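Local atomic coordinates of putative hydrolase (Agrobacterium vitis, PDB entry 3LLC), a protein that is a putative alpha/beta hydrolase that probably cleaves ester and thioester bonds, perhaps removing fatty acyl groups from proteins. Residues H12-V16 against A98-F103; A55-D59 against A69-D73; G87-W92 against A188-D192; P147-L153 against H224-L228. All blocks are in the same frame, centred on the assembly; numbering follows the deposited sequence. Where two conformers were deposited one is given.

Overall arrangement
All four contacts belong to one alpha/beta hydrolase fold, a mixed eight-stranded sheet flanked by helices. Interaction 1 lays helix 89-103 against the edge strand 9-16, and interaction 2 packs helix 53-65 on strand 68-72. Their centres are about 15 Å apart and they touch where Val99 and Phe103 meet Ile70. Interaction 3 joins the start of helix 89-103 to helix 187-195. Its centre is about 20 Å from that of interaction 1 and about 16 Å from that of interaction 4, which ties helix 149-154 to helix 222-230. Along the chain interaction 3 interleaves with both 1 and 4. Interactions 1 and 2 hold helices on the sheet, while 3 and 4 hold segments after strand 136-143 against helices.

Interaction 1: residues H12-V16 against A98-F103; sequences HAITV and AVLDHF
Ile14 reaches from the strand onto the helix, and its atoms divide the contact between them. From CB, the CG1 branch lies anti to the carbonyl carbon (chi1 -63°) and comes down over the centre of the His102 ring, a CH-pi contact with CG1 3.8 Å from the ring centroid. At the tip, CD1 meets two side chains, Phe103 at its CE2, 4.0 Å away, and Val99 at its CG2, 4.2 Å away. The other branch, CG2, stays near the backbone carbonyl of Ala98.

His12, two residues earlier on the same side of the strand, turns a ring face to Phe103. The edge of the phenyl ring points into it, a T-shaped pair with planes at 88° and centroids 4.9 Å apart. A water joins the two histidines, 2.6 Å from ND1 of His12 and 2.9 Å from NE2 of His102. At the far end, CG2 of Val16 packs on CB of Ala98 at 3.7 Å.

Strand 9-16 is the edge of the large sheet, hydrogen-bonded to strand 23-30 on its inner side. Helix 89-103 also meets strand 68-72, where Val99 and Phe103 rest on Ile70.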
loop_
_atom_site.group_PDB
_atom_site.type_symbol
_atom_site.label_atom_id
_atom_site.label_comp_id
_atom_site.label_asym_id
_atom_site.label_seq_id
_atom_site.Cartn_x
_atom_site.Cartn_y
_atom_site.Cartn_z
ATOM N N HIS A 12 6.390 15.237 -10.661
ATOM C CA HIS A 12 5.062 15.881 -10.673
ATOM C C HIS A 12 4.620 16.261 -9.258
ATOM O O HIS A 12 4.989 15.596 -8.297
ATOM C CB HIS A 12 4.012 14.895 -11.253
ATOM C CG HIS A 12 4.181 14.621 -12.714
ATOM N ND1 HIS A 12 3.526 15.349 -13.683
ATOM C CD2 HIS A 12 4.948 13.720 -13.377
ATOM C CE1 HIS A 12 3.901 14.927 -14.880
ATOM N NE2 HIS A 12 4.754 13.932 -14.725
ATOM N N ALA A 13 3.790 17.290 -9.130
ATOM C CA ALA A 13 3.102 17.609 -7.852
ATOM C C ALA A 13 1.592 17.640 -8.096
ATOM O O ALA A 13 1.149 18.326 -9.026
ATOM C CB ALA A 13 3.557 18.970 -7.328
ATOM N N ILE A 14 0.836 16.944 -7.272
ATOM C CA ILE A 14 -0.620 16.834 -7.421
ATOM C C ILE A 14 -1.339 17.371 -6.186
ATOM O O ILE A 14 -1.079 16.918 -5.063
ATOM C CB ILE A 14 -1.029 15.356 -7.665
ATOM C CG1 ILE A 14 -0.419 14.830 -8.978
ATOM C CG2 ILE A 14 -2.581 15.186 -7.625
ATOM C CD1 ILE A 14 0.604 13.722 -8.812
ATOM N N THR A 15 -2.278 18.291 -6.383
ATOM C CA THR A 15 -3.067 18.823 -5.273
ATOM C C THR A 15 -4.223 17.867 -4.941
ATOM O O THR A 15 -4.958 17.449 -5.829
ATOM C CB THR A 15 -3.612 20.205 -5.590
ATOM O OG1 THR A 15 -2.528 21.074 -5.953
ATOM C CG2 THR A 15 -4.344 20.813 -4.388
ATOM N N VAL A 16 -4.351 17.518 -3.661
ATOM C CA VAL A 16 -5.386 16.599 -3.172
ATOM C C VAL A 16 -6.148 17.298 -2.057
ATOM O O VAL A 16 -5.548 17.896 -1.169
ATOM C CB VAL A 16 -4.777 15.275 -2.668
ATOM C CG1 VAL A 16 -5.894 14.282 -2.210
ATOM C CG2 VAL A 16 -3.852 14.624 -3.729
ATOM N N ALA A 98 -6.312 9.982 -6.215
ATOM C CA ALA A 98 -6.032 11.224 -6.929
ATOM C C ALA A 98 -4.822 11.104 -7.877
ATOM O O ALA A 98 -4.798 11.687 -8.966
ATOM C CB ALA A 98 -5.839 12.414 -5.950
ATOM N N VAL A 99 -3.804 10.379 -7.441
ATOM C CA VAL A 99 -2.611 10.191 -8.263
ATOM C C VAL A 99 -2.991 9.341 -9.494
ATOM O O VAL A 99 -2.674 9.702 -10.639
ATOM C CB VAL A 99 -1.492 9.538 -7.448
ATOM C CG1 VAL A 99 -0.387 9.006 -8.394
ATOM C CG2 VAL A 99 -0.948 10.565 -6.435
ATOM N N LEU A 100 -3.732 8.254 -9.264
ATOM C CA LEU A 100 -4.198 7.433 -10.383
ATOM C C LEU A 100 -5.073 8.232 -11.360
ATOM O O LEU A 100 -4.879 8.125 -12.585
ATOM C CB LEU A 100 -4.902 6.160 -9.885
ATOM C CG LEU A 100 -5.175 5.069 -10.924
ATOM C CD1 LEU A 100 -3.903 4.304 -11.269
ATOM C CD2 LEU A 100 -6.226 4.137 -10.391
ATOM N N ASP A 101 -6.004 9.050 -10.854
ATOM C CA ASP A 101 -6.875 9.858 -11.707
ATOM C C ASP A 101 -6.148 10.997 -12.443
ATOM O O ASP A 101 -6.630 11.504 -13.475
ATOM C CB ASP A 101 -8.043 10.445 -10.905
ATOM C CG ASP A 101 -9.030 9.359 -10.386
ATOM O OD1 ASP A 101 -8.970 8.185 -10.850
ATOM O OD2 ASP A 101 -9.873 9.689 -9.509
ATOM N N HIS A 102 -4.988 11.405 -11.926
ATOM C CA HIS A 102 -4.197 12.451 -12.585
ATOM C C HIS A 102 -3.545 11.893 -13.866
ATOM O O HIS A 102 -3.518 12.552 -14.874
ATOM C CB HIS A 102 -3.137 12.996 -11.621
ATOM C CG HIS A 102 -2.326 14.137 -12.169
ATOM N ND1 HIS A 102 -2.772 15.445 -12.155
ATOM C CD2 HIS A 102 -1.092 14.168 -12.731
ATOM C CE1 HIS A 102 -1.861 16.226 -12.716
ATOM N NE2 HIS A 102 -0.824 15.481 -13.055
ATOM N N PHE A 103 -2.999 10.681 -13.787
ATOM C CA PHE A 103 -2.249 10.062 -14.881
ATOM C C PHE A 103 -3.090 9.154 -15.781
ATOM O O PHE A 103 -2.752 8.976 -16.947
ATOM C CB PHE A 103 -1.069 9.287 -14.291
ATOM C CG PHE A 103 -0.038 10.182 -13.641
ATOM C CD1 PHE A 103 0.749 11.008 -14.434
ATOM C CD2 PHE A 103 0.135 10.206 -12.269
ATOM C CE1 PHE A 103 1.697 11.848 -13.859
ATOM C CE2 PHE A 103 1.082 11.033 -11.691
ATOM C CZ PHE A 103 1.866 11.852 -12.488
HETATM O O HOH W 1 1.534 17.016 -13.581
#

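Interaction 2: residues A55-D59 against A69-D73; sequences ALEMD and AIRFD
Helix-on-sheet packing inside a beta-alpha-beta unit joins Ala55, Leu56, Met58 and Asp59 to Ala69 and Arg71: helix 53-65 lies on strand 68-72, which follows it directly in the chain. The two short segments run nearly antiparallel, at 159°, with their axes 9.0 Å apart.

The largest share falls to Arg71, whose side chain reaches out from the strand across the helix. Its CD packs on CB of Ala55 at 3.9 Å, and the chain then bends at chi3 (-73°), turning the guanidinium between Leu56 and Asp59. CD2 of Leu56 comes to 3.5 Å from NH1 of Arg71. The side chains of Asp59 and Arg71 cross at about a right angle, with the planes of their charged groups 45° apart, and OD1 of Asp59 stays 4.3 Å from NH2 of Arg71, beyond a salt bridge. A water takes the place of a direct bond, donating to OD1 of Asp59 at 2.8 Å and accepting from NE of Arg71 at 2.9 Å, in the guanidinium plane. Each charge has a further partner: Asp59 OD2 pairs with Arg30 of strand 23-30, and Arg71 NH1 bonds to the carbonyl of Met50.

Deeper in, the selenomethionine Met58 bends at its selenium so that CE packs against CB of Ala69 and lies 3.9 Å from the carbonyl O of Ile70. That same CB of Ala69 sits 3.7 Å from OD1 of Asp59, so an apolar methyl group and a carboxylate share the small alanine.

Strand 39-43, helix 53-65 and strand 68-72 together form a beta-alpha-beta crossover, the repeating unit of the alpha/beta hydrolase sheet.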
loop_
_atom_site.group_PDB
_atom_site.type_symbol
_atom_site.label_atom_id
_atom_site.label_comp_id
_atom_site.label_asym_id
_atom_site.label_seq_id
_atom_site.Cartn_x
_atom_site.Cartn_y
_atom_site.Cartn_z
ATOM N N ALA A 55 10.522 -0.230 -3.820
ATOM C CA ALA A 55 9.960 0.750 -4.770
ATOM C C ALA A 55 10.865 0.955 -5.972
ATOM O O ALA A 55 10.390 0.943 -7.132
ATOM C CB ALA A 55 9.645 2.102 -4.084
ATOM N N LEU A 56 12.178 1.126 -5.717
ATOM C CA LEU A 56 13.142 1.319 -6.792
ATOM C C LEU A 56 13.241 0.086 -7.699
ATOM O O LEU A 56 13.455 0.231 -8.924
ATOM C CB LEU A 56 14.552 1.666 -6.250
ATOM C CG LEU A 56 14.757 3.055 -5.627
ATOM C CD1 LEU A 56 16.215 3.178 -5.033
ATOM C CD2 LEU A 56 14.494 4.174 -6.643
ATOM N N GLU A 57 13.130 -1.109 -7.092
ATOM C CA GLU A 57 13.162 -2.364 -7.840
ATOM C C GLU A 57 11.950 -2.515 -8.761
ATOM O O GLU A 57 12.104 -2.981 -9.911
ATOM C CB GLU A 57 13.302 -3.583 -6.914
ATOM C CG GLU A 57 14.727 -3.689 -6.304
ATOM C CD GLU A 57 15.815 -4.142 -7.258
ATOM O OE1 GLU A 57 15.548 -4.676 -8.365
ATOM O OE2 GLU A 57 16.995 -4.007 -6.880
HETATM N N MSE A 58 10.786 -2.133 -8.260
HETATM C CA MSE A 58 9.529 -2.132 -9.082
HETATM C C MSE A 58 9.742 -1.227 -10.297
HETATM O O MSE A 58 9.512 -1.639 -11.412
HETATM C CB MSE A 58 8.317 -1.633 -8.297
HETATM C CG MSE A 58 6.961 -1.794 -9.052
HETATM SE SE MSE A 58 5.592 -0.599 -8.532
HETATM C CE MSE A 58 6.409 0.986 -9.306
ATOM N N ASP A 59 10.185 0.004 -10.071
ATOM C CA ASP A 59 10.506 0.928 -11.166
ATOM C C ASP A 59 11.527 0.374 -12.181
ATOM O O ASP A 59 11.338 0.532 -13.404
ATOM C CB ASP A 59 11.004 2.257 -10.620
ATOM C CG ASP A 59 11.428 3.222 -11.735
ATOM O OD1 ASP A 59 10.541 3.842 -12.364
ATOM O OD2 ASP A 59 12.640 3.344 -11.996
ATOM N N ALA A 69 5.485 3.110 -14.753
ATOM C CA ALA A 69 5.685 3.044 -13.295
ATOM C C ALA A 69 5.299 4.361 -12.623
ATOM O O ALA A 69 5.681 5.440 -13.109
ATOM C CB ALA A 69 7.132 2.689 -12.981
ATOM N N ILE A 70 4.517 4.273 -11.541
ATOM C CA ILE A 70 4.143 5.435 -10.711
ATOM C C ILE A 70 4.568 5.174 -9.256
ATOM O O ILE A 70 4.226 4.146 -8.687
ATOM C CB ILE A 70 2.645 5.752 -10.750
ATOM C CG1 ILE A 70 2.206 6.174 -12.151
ATOM C CG2 ILE A 70 2.277 6.858 -9.729
ATOM C CD1 ILE A 70 0.700 6.223 -12.354
ATOM N N ARG A 71 5.302 6.124 -8.672
ATOM C CA ARG A 71 5.513 6.149 -7.209
ATOM C C ARG A 71 5.103 7.514 -6.693
ATOM O O ARG A 71 5.187 8.503 -7.449
ATOM C CB ARG A 71 6.987 5.935 -6.878
ATOM C CG ARG A 71 7.523 4.551 -7.251
ATOM C CD ARG A 71 9.062 4.480 -7.127
ATOM N NE ARG A 71 9.763 5.192 -8.178
ATOM C CZ ARG A 71 10.893 5.876 -8.034
ATOM N NH1 ARG A 71 11.480 6.021 -6.848
ATOM N NH2 ARG A 71 11.423 6.465 -9.084
ATOM N N PHE A 72 4.638 7.566 -5.439
ATOM C CA PHE A 72 4.305 8.838 -4.780
ATOM C C PHE A 72 4.517 8.713 -3.260
ATOM O O PHE A 72 4.574 7.601 -2.732
ATOM C CB PHE A 72 2.870 9.249 -5.087
ATOM C CG PHE A 72 1.851 8.353 -4.457
ATOM C CD1 PHE A 72 1.534 7.124 -5.039
ATOM C CD2 PHE A 72 1.227 8.700 -3.254
ATOM C CE1 PHE A 72 0.635 6.269 -4.441
ATOM C CE2 PHE A 72 0.299 7.842 -2.654
ATOM C CZ PHE A 72 0.013 6.615 -3.263
ATOM N N ASP A 73 4.690 9.854 -2.595
ATOM C CA ASP A 73 4.826 9.907 -1.117
ATOM C C ASP A 73 3.482 10.277 -0.497
ATOM O O ASP A 73 2.855 11.277 -0.871
ATOM C CB ASP A 73 5.893 10.909 -0.686
ATOM C CG ASP A 73 7.351 10.335 -0.773
ATOM O OD1 ASP A 73 7.532 9.122 -0.491
ATOM O OD2 ASP A 73 8.283 11.127 -1.072
HETATM O O HOH W 2 8.758 5.425 -10.883
#

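Interaction 3: residues G87-W92 against A188-D192; sequences GTISRW and ALMED
OD2 of Asp192 is gripped by two donors where helix 187-195 meets the start of helix 89-103. It accepts from N of Ser90 at 2.9 Å, with an angle of 162° at the hydrogen, from the syn side but 21° out of the carboxylate plane. A water donates to the same OD2 at 2.7 Å; it also donates to the carbonyl O of Leu189 and accepts from N of Ile89. The other oxygen, OD1, takes the shorter bond on its syn lone pair, from OG of Ser90 at 2.5 Å; this OG is also bonded to ND2 of Asn196. CG of Asp192 lies anti to its backbone N (chi1 174°), which carries the carboxylate across to helix 89-103.

Thr88 is the N-cap of that helix, its OG1 accepting from N of Arg91, while its CB lies 3.5 Å from OD2 of Asp192. On the apolar side, Leu189 brings CD1 to 3.9 Å from CZ3 of Trp92. Trp92 itself bonds through NE1 to the carbonyl of Ser75.

With its charge facing the N-H of Ser90, and that of Ile89 through water, Asp192 probably remains ionised, held by the positive end of the helix dipole as well as by Ser90.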
loop_
_atom_site.group_PDB
_atom_site.type_symbol
_atom_site.label_atom_id
_atom_site.label_comp_id
_atom_site.label_asym_id
_atom_site.label_seq_id
_atom_site.Cartn_x
_atom_site.Cartn_y
_atom_site.Cartn_z
ATOM N N GLY A 87 -2.487 12.239 9.142
ATOM C CA GLY A 87 -2.684 11.080 8.310
ATOM C C GLY A 87 -3.686 10.040 8.819
ATOM O O GLY A 87 -3.758 9.749 9.999
ATOM N N THR A 88 -4.457 9.476 7.893
ATOM C CA THR A 88 -5.412 8.407 8.178
ATOM C C THR A 88 -5.465 7.519 6.923
ATOM O O THR A 88 -5.101 7.953 5.811
ATOM C CB THR A 88 -6.839 8.953 8.482
ATOM O OG1 THR A 88 -7.329 9.647 7.319
ATOM C CG2 THR A 88 -6.936 9.892 9.755
ATOM N N ILE A 89 -5.945 6.289 7.071
ATOM C CA ILE A 89 -6.201 5.432 5.935
ATOM C C ILE A 89 -7.092 6.160 4.902
ATOM O O ILE A 89 -6.778 6.107 3.691
ATOM C CB ILE A 89 -6.787 4.063 6.336
ATOM C CG1 ILE A 89 -5.849 3.283 7.291
ATOM C CG2 ILE A 89 -7.052 3.198 5.119
ATOM C CD1 ILE A 89 -4.536 2.931 6.698
ATOM N N SER A 90 -8.169 6.814 5.342
ATOM C CA SER A 90 -9.030 7.539 4.394
ATOM C C SER A 90 -8.269 8.601 3.573
ATOM O O SER A 90 -8.467 8.718 2.344
ATOM C CB SER A 90 -10.238 8.178 5.075
ATOM O OG SER A 90 -11.140 7.200 5.585
ATOM N N ARG A 91 -7.435 9.418 4.242
ATOM C CA ARG A 91 -6.681 10.478 3.549
ATOM C C ARG A 91 -5.621 9.925 2.594
ATOM O O ARG A 91 -5.421 10.459 1.483
ATOM C CB ARG A 91 -6.024 11.465 4.550
ATOM C CG ARG A 91 -7.019 12.464 5.100
ATOM C CD ARG A 91 -6.505 13.227 6.285
ATOM N NE ARG A 91 -5.286 14.019 6.083
ATOM C CZ ARG A 91 -5.232 15.263 5.594
ATOM N NH1 ARG A 91 -6.321 15.894 5.152
ATOM N NH2 ARG A 91 -4.056 15.885 5.529
ATOM N N TRP A 92 -4.943 8.848 3.011
ATOM C CA TRP A 92 -3.884 8.247 2.200
ATOM C C TRP A 92 -4.472 7.491 0.996
ATOM O O TRP A 92 -3.910 7.525 -0.097
ATOM C CB TRP A 92 -2.987 7.346 3.072
ATOM C CG TRP A 92 -2.150 8.173 4.071
ATOM C CD1 TRP A 92 -1.638 9.412 3.857
ATOM C CD2 TRP A 92 -1.712 7.789 5.404
ATOM N NE1 TRP A 92 -0.918 9.845 4.962
ATOM C CE2 TRP A 92 -0.940 8.869 5.915
ATOM C CE3 TRP A 92 -1.902 6.663 6.200
ATOM C CZ2 TRP A 92 -0.345 8.836 7.191
ATOM C CZ3 TRP A 92 -1.331 6.640 7.480
ATOM C CH2 TRP A 92 -0.578 7.726 7.960
ATOM N N ALA A 188 -7.082 9.343 15.791
ATOM C CA ALA A 188 -7.741 9.495 14.460
ATOM C C ALA A 188 -7.483 8.328 13.508
ATOM O O ALA A 188 -8.417 7.819 12.869
ATOM C CB ALA A 188 -7.384 10.864 13.800
ATOM N N LEU A 189 -6.235 7.860 13.428
ATOM C CA LEU A 189 -5.914 6.670 12.654
ATOM C C LEU A 189 -6.675 5.435 13.140
ATOM O O LEU A 189 -7.184 4.664 12.317
ATOM C CB LEU A 189 -4.390 6.370 12.676
ATOM C CG LEU A 189 -3.936 5.147 11.903
ATOM C CD1 LEU A 189 -3.561 5.495 10.458
ATOM C CD2 LEU A 189 -2.750 4.400 12.590
HETATM N N MSE A 190 -6.696 5.195 14.447
HETATM C CA MSE A 190 -7.374 4.008 14.988
HETATM C C MSE A 190 -8.907 4.067 14.685
HETATM O O MSE A 190 -9.480 3.071 14.275
HETATM C CB MSE A 190 -7.176 3.878 16.513
HETATM C CG MSE A 190 -5.681 3.720 16.978
HETATM SE SE MSE A 190 -4.869 2.147 16.446
HETATM C CE MSE A 190 -6.043 0.930 17.391
ATOM N N GLU A 191 -9.518 5.229 14.873
ATOM C CA GLU A 191 -10.987 5.363 14.694
ATOM C C GLU A 191 -11.335 5.186 13.197
ATOM O O GLU A 191 -12.215 4.416 12.837
ATOM C CB GLU A 191 -11.472 6.708 15.208
ATOM C CG GLU A 191 -11.471 6.841 16.738
ATOM C CD GLU A 191 -11.762 8.234 17.243
ATOM O OE1 GLU A 191 -11.801 9.220 16.468
ATOM O OE2 GLU A 191 -11.932 8.341 18.464
ATOM N N ASP A 192 -10.573 5.843 12.340
ATOM C CA ASP A 192 -10.802 5.780 10.882
ATOM C C ASP A 192 -10.426 4.428 10.274
ATOM O O ASP A 192 -10.966 4.061 9.231
ATOM C CB ASP A 192 -10.108 6.974 10.198
ATOM C CG ASP A 192 -10.167 6.916 8.663
ATOM O OD1 ASP A 192 -11.164 7.397 8.106
ATOM O OD2 ASP A 192 -9.240 6.392 8.034
HETATM O O HOH W 3 -7.203 5.470 9.578
#

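Interaction 4: residues P147-L153 against H224-L228; sequences PDFTSDL and HALKL
His224 meets the loop before helix 149-154 through its NE2, which donates to the carbonyl O of Pro147 at 2.8 Å. That acceptor lies only 3° out of the imidazole plane, and the N-H...O angle is 153°. The bond implies a proton on NE2 and fixes the rotation of the ring. Over one face, CD1 of Leu153 stands 4.3 Å from the ring centroid in a CH-pi contact, and CB of Asp152 sits at the ring edge, 4.0 Å from CE1. The pyrrolidine ring of Pro147 also touches the imidazole, CG 3.8 Å from NE2.

One turn on, Lys227 stretches out fully extended to form a salt bridge, NZ to OD2 of Asp152 at 2.9 Å, approaching from above the carboxylate plane. In the alpha/beta hydrolase fold this joins helix 222-230, packed on strands 209-214 and 237-242, to the region following strand 136-143.

The second oxygen of Asp152 is held in turn: OD1 accepts from OG of Ser151 at 2.8 Å and pairs with Arg197. Asp148 caps nothing on its own helix and instead accepts from the backbone N of Val198 and of Met199, while Leu121 of helix 115-128 packs against both Pro147 and Leu228.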
loop_
_atom_site.group_PDB
_atom_site.type_symbol
_atom_site.label_atom_id
_atom_site.label_comp_id
_atom_site.label_asym_id
_atom_site.label_seq_id
_atom_site.Cartn_x
_atom_site.Cartn_y
_atom_site.Cartn_z
ATOM N N PRO A 147 -3.992 -5.449 5.867
ATOM C CA PRO A 147 -5.395 -4.990 5.969
ATOM C C PRO A 147 -5.886 -4.988 7.405
ATOM O O PRO A 147 -5.565 -5.892 8.170
ATOM C CB PRO A 147 -6.173 -6.052 5.134
ATOM C CG PRO A 147 -5.297 -7.294 5.187
ATOM C CD PRO A 147 -3.868 -6.710 5.131
ATOM N N ASP A 148 -6.712 -3.990 7.755
ATOM C CA ASP A 148 -7.394 -3.917 9.040
ATOM C C ASP A 148 -6.409 -4.014 10.214
ATOM O O ASP A 148 -6.768 -4.522 11.269
ATOM C CB ASP A 148 -8.454 -5.014 9.169
ATOM C CG ASP A 148 -9.440 -5.028 7.970
ATOM O OD1 ASP A 148 -9.435 -4.014 7.206
ATOM O OD2 ASP A 148 -10.201 -6.030 7.840
ATOM N N PHE A 149 -5.201 -3.477 10.036
ATOM C CA PHE A 149 -4.194 -3.622 11.098
ATOM C C PHE A 149 -4.607 -2.944 12.402
ATOM O O PHE A 149 -4.255 -3.418 13.502
ATOM C CB PHE A 149 -2.753 -3.255 10.625
ATOM C CG PHE A 149 -2.451 -1.778 10.509
ATOM C CD1 PHE A 149 -2.251 -0.984 11.617
ATOM C CD2 PHE A 149 -2.253 -1.199 9.244
ATOM C CE1 PHE A 149 -1.927 0.368 11.468
ATOM C CE2 PHE A 149 -1.933 0.151 9.112
ATOM C CZ PHE A 149 -1.767 0.913 10.205
ATOM N N THR A 150 -5.347 -1.831 12.320
ATOM C CA THR A 150 -5.739 -1.097 13.534
ATOM C C THR A 150 -6.659 -1.940 14.415
ATOM O O THR A 150 -6.438 -2.042 15.615
ATOM C CB THR A 150 -6.381 0.286 13.210
ATOM O OG1 THR A 150 -7.555 0.082 12.400
ATOM C CG2 THR A 150 -5.382 1.193 12.471
ATOM N N SER A 151 -7.669 -2.598 13.827
ATOM C CA SER A 151 -8.609 -3.366 14.598
ATOM C C SER A 151 -8.111 -4.796 14.899
ATOM O O SER A 151 -8.458 -5.373 15.956
ATOM C CB SER A 151 -9.990 -3.447 13.890
ATOM O OG SER A 151 -9.879 -4.023 12.603
ATOM N N ASP A 152 -7.338 -5.361 14.003
ATOM C CA ASP A 152 -6.999 -6.800 14.077
ATOM C C ASP A 152 -5.630 -7.083 14.694
ATOM O O ASP A 152 -5.472 -8.126 15.294
ATOM C CB ASP A 152 -7.058 -7.469 12.704
ATOM C CG ASP A 152 -8.470 -7.498 12.105
ATOM O OD1 ASP A 152 -9.363 -6.776 12.601
ATOM O OD2 ASP A 152 -8.641 -8.222 11.094
ATOM N N LEU A 153 -4.659 -6.188 14.500
ATOM C CA LEU A 153 -3.289 -6.388 15.009
ATOM C C LEU A 153 -2.946 -5.463 16.187
ATOM O O LEU A 153 -2.230 -5.891 17.101
ATOM C CB LEU A 153 -2.262 -6.246 13.890
ATOM C CG LEU A 153 -2.408 -7.185 12.681
ATOM C CD1 LEU A 153 -1.319 -6.942 11.613
ATOM C CD2 LEU A 153 -2.469 -8.678 13.174
ATOM N N HIS A 224 -2.085 -13.800 9.275
ATOM C CA HIS A 224 -2.884 -12.676 8.754
ATOM C C HIS A 224 -3.065 -12.804 7.227
ATOM O O HIS A 224 -4.148 -12.444 6.690
ATOM C CB HIS A 224 -2.221 -11.348 9.106
ATOM C CG HIS A 224 -3.141 -10.166 9.089
ATOM N ND1 HIS A 224 -4.223 -10.052 9.944
ATOM C CD2 HIS A 224 -3.122 -9.034 8.342
ATOM C CE1 HIS A 224 -4.837 -8.897 9.709
ATOM N NE2 HIS A 224 -4.193 -8.262 8.740
ATOM N N ALA A 225 -2.050 -13.323 6.530
ATOM C CA ALA A 225 -2.121 -13.552 5.074
ATOM C C ALA A 225 -3.103 -14.690 4.750
ATOM O O ALA A 225 -3.857 -14.600 3.785
ATOM C CB ALA A 225 -0.711 -13.843 4.456
ATOM N N LEU A 226 -3.103 -15.749 5.568
ATOM C CA LEU A 226 -4.072 -16.850 5.444
ATOM C C LEU A 226 -5.495 -16.333 5.689
ATOM O O LEU A 226 -6.423 -16.734 4.985
ATOM C CB LEU A 226 -3.723 -18.010 6.395
ATOM C CG LEU A 226 -2.496 -18.848 5.963
ATOM C CD1 LEU A 226 -2.023 -19.759 7.141
ATOM C CD2 LEU A 226 -2.782 -19.696 4.700
ATOM N N LYS A 227 -5.668 -15.436 6.668
ATOM C CA LYS A 227 -6.976 -14.787 6.903
ATOM C C LYS A 227 -7.433 -13.971 5.658
ATOM O O LYS A 227 -8.595 -14.084 5.211
ATOM C CB LYS A 227 -6.916 -13.860 8.130
ATOM C CG LYS A 227 -8.266 -13.217 8.487
ATOM C CD LYS A 227 -8.161 -12.290 9.754
ATOM C CE LYS A 227 -9.499 -11.664 10.131
ATOM N NZ LYS A 227 -9.433 -10.987 11.455
ATOM N N LEU A 228 -6.529 -13.196 5.077
ATOM C CA LEU A 228 -6.862 -12.443 3.843
ATOM C C LEU A 228 -7.311 -13.374 2.691
ATOM O O LEU A 228 -8.296 -13.082 2.000
ATOM C CB LEU A 228 -5.686 -11.563 3.401
ATOM C CG LEU A 228 -5.829 -10.810 2.066
ATOM C CD1 LEU A 228 -7.110 -9.923 2.073
ATOM C CD2 LEU A 228 -4.539 -9.986 1.711
#